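Protein-tyrosine-phosphatase (PDB 2Z72) hydrolyses phosphotyrosine in protein substrates as a cold-active phosphatase with two zinc ions bound in a calcineurin-like phosphoesterase fold. Local coordinates at residues Leu221-Asp233 / Leu244-Trp256. Numbering follows the deposited sequence.
Sequences LDKANALYRANVD and LLNFLFFGNGPTW
Two helices of the calcineurin-like phosphoesterase region, 221-231 and 244-249, cross almost at a right angle (-92°), and Tyr228 reaches from the first to the C-terminal end of the second. Tyr228 OH donates to Leu248 O at 2.7 Å; the carbonyl lies at the ring's edge, and the donor is tilted 26° from the carbonyl plane. With CG anti to the carbonyl carbon, the ring passes obliquely across Leu248, whose CB approaches Tyr228 CZ to 3.7 Å, while Pro254 CD sits 3.2 Å from Tyr228 OH. Tyr228 CD2 lies over one face of Phe249, 3.7 Å from Phe249 CE1, in an oblique aromatic pair with planes at 59°. A phenylalanine in place of Tyr228 would probably leave Leu248 O without its hydroxyl donor and remove the oxygen that packs against Pro254. Further along, Leu227 CD1 meets Leu244 CD2 at 3.5 Å and Leu248 CD1 at 3.9 Å, its side chain crossing both leucines nearly perpendicularly. Helix 236-241 supplies Leu239 against Leu245 and Phe249, helix 212-216 places Trp214 against Ala224 and Pro254, and helix 149-156 brings Gln152, which touches Tyr228 and whose OE1 hydrogen-bonds Thr255 OG1; the Thr255 side chain lies about 7 Å from a bound zinc ion.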
loop_
_atom_site.group_PDB
_atom_site.type_symbol
_atom_site.label_atom_id
_atom_site.label_comp_id
_atom_site.label_asym_id
_atom_site.label_seq_id
_atom_site.Cartn_x
_atom_site.Cartn_y
_atom_site.Cartn_z
ATOM N N LEU A 221 14.379 9.703 6.589
ATOM C CA LEU A 221 13.019 9.168 6.505
ATOM C C LEU A 221 12.000 10.268 6.806
ATOM O O LEU A 221 11.027 10.443 6.070
ATOM C CB LEU A 221 12.837 7.975 7.389
ATOM C CG LEU A 221 12.925 6.583 6.715
ATOM C CD1 LEU A 221 14.184 6.413 5.941
ATOM C CD2 LEU A 221 12.665 5.501 7.744
ATOM N N ASP A 222 12.186 11.030 7.905
ATOM C CA ASP A 222 11.154 11.964 8.282
ATOM C C ASP A 222 11.004 13.072 7.254
ATOM O O ASP A 222 9.896 13.482 6.935
ATOM C CB ASP A 222 11.393 12.555 9.668
ATOM C CG ASP A 222 10.244 13.436 10.094
ATOM O OD1 ASP A 222 10.448 14.620 10.175
ATOM O OD2 ASP A 222 9.082 13.009 10.281
ATOM N N LYS A 223 12.128 13.553 6.756
ATOM C CA LYS A 223 12.089 14.642 5.790
ATOM C C LYS A 223 11.372 14.189 4.518
ATOM O O LYS A 223 10.500 14.906 3.976
ATOM C CB LYS A 223 13.470 15.197 5.470
ATOM C CG LYS A 223 13.407 16.344 4.483
ATOM C CD LYS A 223 14.773 17.004 4.326
ATOM C CE LYS A 223 14.726 18.220 3.424
ATOM N NZ LYS A 223 16.001 18.838 3.045
ATOM N N ALA A 224 11.728 13.004 4.034
ATOM C CA ALA A 224 11.090 12.493 2.804
ATOM C C ALA A 224 9.625 12.224 3.010
ATOM O O ALA A 224 8.794 12.633 2.199
ATOM C CB ALA A 224 11.841 11.246 2.388
ATOM N N ASN A 225 9.259 11.543 4.090
ATOM C CA ASN A 225 7.858 11.195 4.321
ATOM C C ASN A 225 7.003 12.452 4.455
ATOM O O ASN A 225 5.859 12.469 3.972
ATOM C CB ASN A 225 7.701 10.290 5.544
ATOM C CG ASN A 225 8.140 8.895 5.270
ATOM O OD1 ASN A 225 7.875 8.330 4.177
ATOM N ND2 ASN A 225 8.846 8.246 6.187
ATOM N N ALA A 226 7.507 13.496 5.097
ATOM C CA ALA A 226 6.778 14.723 5.205
ATOM C C ALA A 226 6.638 15.423 3.861
ATOM O O ALA A 226 5.563 15.976 3.534
ATOM C CB ALA A 226 7.497 15.654 6.223
ATOM N N LEU A 227 7.705 15.447 3.064
ATOM C CA LEU A 227 7.578 16.062 1.722
ATOM C C LEU A 227 6.611 15.301 0.841
ATOM O O LEU A 227 5.876 15.952 0.054
ATOM C CB LEU A 227 8.970 16.105 1.086
ATOM C CG LEU A 227 9.905 17.186 1.598
ATOM C CD1 LEU A 227 11.296 16.994 1.014
ATOM C CD2 LEU A 227 9.378 18.563 1.216
ATOM N N TYR A 228 6.589 13.982 0.959
ATOM C CA TYR A 228 5.633 13.205 0.168
ATOM C C TYR A 228 4.195 13.576 0.566
ATOM O O TYR A 228 3.348 13.762 -0.318
ATOM C CB TYR A 228 5.867 11.745 0.385
ATOM C CG TYR A 228 6.994 11.112 -0.401
ATOM C CD1 TYR A 228 8.038 10.395 0.167
ATOM C CD2 TYR A 228 6.986 11.176 -1.799
ATOM C CE1 TYR A 228 9.019 9.840 -0.542
ATOM C CE2 TYR A 228 7.965 10.566 -2.551
ATOM C CZ TYR A 228 8.987 9.887 -1.922
ATOM O OH TYR A 228 9.982 9.235 -2.636
ATOM N N ARG A 229 3.905 13.696 1.851
ATOM C CA ARG A 229 2.564 14.049 2.248
ATOM C C ARG A 229 2.210 15.454 1.775
ATOM O O ARG A 229 1.067 15.718 1.384
ATOM C CB ARG A 229 2.416 13.949 3.772
ATOM C CG ARG A 229 2.229 12.527 4.278
ATOM C CD ARG A 229 1.938 12.449 5.745
ATOM N NE ARG A 229 3.138 12.677 6.578
ATOM C CZ ARG A 229 3.987 11.729 6.908
ATOM N NH1 ARG A 229 3.825 10.501 6.544
ATOM N NH2 ARG A 229 5.037 12.024 7.671
ATOM N N ALA A 230 3.142 16.389 1.860
ATOM C CA ALA A 230 2.876 17.780 1.549
ATOM C C ALA A 230 2.760 18.063 0.077
ATOM O O ALA A 230 2.196 19.107 -0.295
ATOM C CB ALA A 230 3.966 18.683 2.172
ATOM N N ASN A 231 3.262 17.181 -0.757
ATOM C CA ASN A 231 3.382 17.499 -2.182
ATOM C C ASN A 231 2.744 16.501 -3.066
ATOM O O ASN A 231 2.846 16.662 -4.296
ATOM C CB ASN A 231 4.872 17.677 -2.583
ATOM C CG ASN A 231 5.436 18.884 -1.854
ATOM O OD1 ASN A 231 6.141 18.768 -0.791
ATOM N ND2 ASN A 231 5.104 20.046 -2.377
ATOM N N VAL A 232 2.037 15.485 -2.563
ATOM C CA VAL A 232 1.360 14.569 -3.490
ATOM C C VAL A 232 0.310 15.291 -4.334
ATOM O O VAL A 232 0.037 14.826 -5.442
ATOM C CB VAL A 232 0.852 13.352 -2.690
ATOM C CG1 VAL A 232 -0.294 13.723 -1.746
ATOM C CG2 VAL A 232 0.418 12.209 -3.573
ATOM N N ASP A 233 -0.140 16.450 -3.885
ATOM C CA ASP A 233 -1.100 17.312 -4.580
ATOM C C ASP A 233 -0.443 18.473 -5.306
ATOM O O ASP A 233 -1.121 19.408 -5.785
ATOM C CB ASP A 233 -2.117 17.884 -3.567
ATOM C CG ASP A 233 -2.988 16.851 -2.934
ATOM O OD1 ASP A 233 -3.785 16.255 -3.688
ATOM O OD2 ASP A 233 -2.936 16.616 -1.723
ATOM N N LEU A 244 14.581 18.482 -5.343
ATOM C CA LEU A 244 14.395 17.399 -4.381
ATOM C C LEU A 244 13.093 16.660 -4.602
ATOM O O LEU A 244 13.078 15.407 -4.542
ATOM C CB LEU A 244 14.461 17.979 -2.976
ATOM C CG LEU A 244 14.203 17.014 -1.835
ATOM C CD1 LEU A 244 15.131 15.828 -1.880
ATOM C CD2 LEU A 244 14.387 17.707 -0.470
ATOM N N LEU A 245 12.012 17.397 -4.856
ATOM C CA LEU A 245 10.757 16.736 -5.165
ATOM C C LEU A 245 10.881 15.901 -6.433
ATOM O O LEU A 245 10.272 14.818 -6.525
ATOM C CB LEU A 245 9.605 17.747 -5.272
ATOM C CG LEU A 245 9.251 18.480 -3.997
ATOM C CD1 LEU A 245 8.122 19.478 -4.246
ATOM C CD2 LEU A 245 8.935 17.530 -2.844
ATOM N N ASN A 246 11.619 16.394 -7.407
ATOM C CA ASN A 246 11.801 15.665 -8.657
ATOM C C ASN A 246 12.441 14.306 -8.404
ATOM O O ASN A 246 12.008 13.263 -8.862
ATOM C CB ASN A 246 12.611 16.555 -9.588
ATOM C CG ASN A 246 12.756 15.963 -10.974
ATOM O OD1 ASN A 246 13.007 14.755 -11.107
ATOM N ND2 ASN A 246 12.604 16.764 -12.016
ATOM N N PHE A 247 13.485 14.319 -7.579
ATOM C CA PHE A 247 14.100 13.051 -7.121
ATOM C C PHE A 247 13.091 12.142 -6.464
ATOM O O PHE A 247 12.940 10.983 -6.795
ATOM C CB PHE A 247 15.238 13.310 -6.122
ATOM C CG PHE A 247 15.714 12.029 -5.500
ATOM C CD1 PHE A 247 15.613 11.822 -4.130
ATOM C CD2 PHE A 247 16.218 11.010 -6.264
ATOM C CE1 PHE A 247 15.994 10.643 -3.558
ATOM C CE2 PHE A 247 16.640 9.821 -5.716
ATOM C CZ PHE A 247 16.510 9.617 -4.372
ATOM N N LEU A 248 12.378 12.649 -5.456
ATOM C CA LEU A 248 11.487 11.843 -4.657
ATOM C C LEU A 248 10.356 11.232 -5.456
ATOM O O LEU A 248 9.926 10.108 -5.168
ATOM C CB LEU A 248 10.950 12.650 -3.454
ATOM C CG LEU A 248 11.959 12.971 -2.354
ATOM C CD1 LEU A 248 11.319 13.932 -1.341
ATOM C CD2 LEU A 248 12.406 11.674 -1.696
ATOM N N PHE A 249 9.819 11.991 -6.416
ATOM C CA PHE A 249 8.621 11.543 -7.102
ATOM C C PHE A 249 8.861 10.815 -8.392
ATOM O O PHE A 249 7.909 10.158 -8.890
ATOM C CB PHE A 249 7.684 12.741 -7.381
ATOM C CG PHE A 249 6.834 13.088 -6.168
ATOM C CD1 PHE A 249 7.287 13.833 -5.117
ATOM C CD2 PHE A 249 5.545 12.603 -6.082
ATOM C CE1 PHE A 249 6.504 14.133 -4.002
ATOM C CE2 PHE A 249 4.761 12.929 -4.996
ATOM C CZ PHE A 249 5.239 13.656 -3.952
ATOM N N PHE A 250 10.046 10.855 -8.967
ATOM C CA PHE A 250 10.232 10.277 -10.295
ATOM C C PHE A 250 11.242 9.171 -10.337
ATOM O O PHE A 250 11.430 8.423 -9.375
ATOM C CB PHE A 250 10.439 11.452 -11.285
ATOM C CG PHE A 250 9.213 12.355 -11.262
ATOM C CD1 PHE A 250 9.394 13.680 -10.860
ATOM C CD2 PHE A 250 7.946 11.907 -11.559
ATOM C CE1 PHE A 250 8.296 14.522 -10.786
ATOM C CE2 PHE A 250 6.822 12.742 -11.505
ATOM C CZ PHE A 250 7.041 14.057 -11.081
ATOM N N GLY A 251 11.871 8.871 -11.469
ATOM C CA GLY A 251 12.413 7.574 -11.788
ATOM C C GLY A 251 13.484 6.971 -10.960
ATOM O O GLY A 251 13.628 5.727 -10.875
ATOM N N ASN A 252 14.293 7.827 -10.301
ATOM C CA ASN A 252 15.376 7.279 -9.481
ATOM C C ASN A 252 15.028 7.252 -7.998
ATOM O O ASN A 252 15.872 6.913 -7.144
ATOM C CB ASN A 252 16.663 8.126 -9.638
ATOM C CG ASN A 252 17.930 7.343 -9.292
ATOM O OD1 ASN A 252 18.157 6.163 -9.541
ATOM N ND2 ASN A 252 18.882 8.020 -8.649
ATOM N N GLY A 253 13.801 7.671 -7.653
ATOM C CA GLY A 253 13.414 7.870 -6.284
ATOM C C GLY A 253 12.746 6.661 -5.656
ATOM O O GLY A 253 12.603 5.587 -6.276
ATOM N N PRO A 254 12.405 6.806 -4.379
ATOM C CA PRO A 254 11.954 5.640 -3.636
ATOM C C PRO A 254 10.764 4.880 -4.179
ATOM O O PRO A 254 10.662 3.684 -3.867
ATOM C CB PRO A 254 11.623 6.274 -2.258
ATOM C CG PRO A 254 12.604 7.414 -2.107
ATOM C CD PRO A 254 12.758 7.962 -3.518
ATOM N N THR A 255 9.856 5.522 -4.903
ATOM C CA THR A 255 8.675 4.823 -5.379
ATOM C C THR A 255 8.744 4.350 -6.826
ATOM O O THR A 255 7.870 3.601 -7.237
ATOM C CB THR A 255 7.418 5.681 -5.199
ATOM O OG1 THR A 255 7.603 6.890 -5.913
ATOM C CG2 THR A 255 7.155 5.953 -3.730
ATOM N N TRP A 256 9.827 4.653 -7.533
ATOM C CA TRP A 256 10.001 4.171 -8.910
ATOM C C TRP A 256 11.271 3.396 -9.129
ATOM O O TRP A 256 11.385 2.680 -10.123
ATOM C CB TRP A 256 9.971 5.338 -9.888
ATOM C CG TRP A 256 8.655 5.949 -10.148
ATOM C CD1 TRP A 256 8.035 6.953 -9.439
ATOM C CD2 TRP A 256 7.755 5.611 -11.187
ATOM N NE1 TRP A 256 6.835 7.271 -9.980
ATOM C CE2 TRP A 256 6.618 6.454 -11.070
ATOM C CE3 TRP A 256 7.761 4.714 -12.244
ATOM C CZ2 TRP A 256 5.536 6.400 -11.943
ATOM C CZ3 TRP A 256 6.699 4.652 -13.098
ATOM C CH2 TRP A 256 5.583 5.487 -12.956
#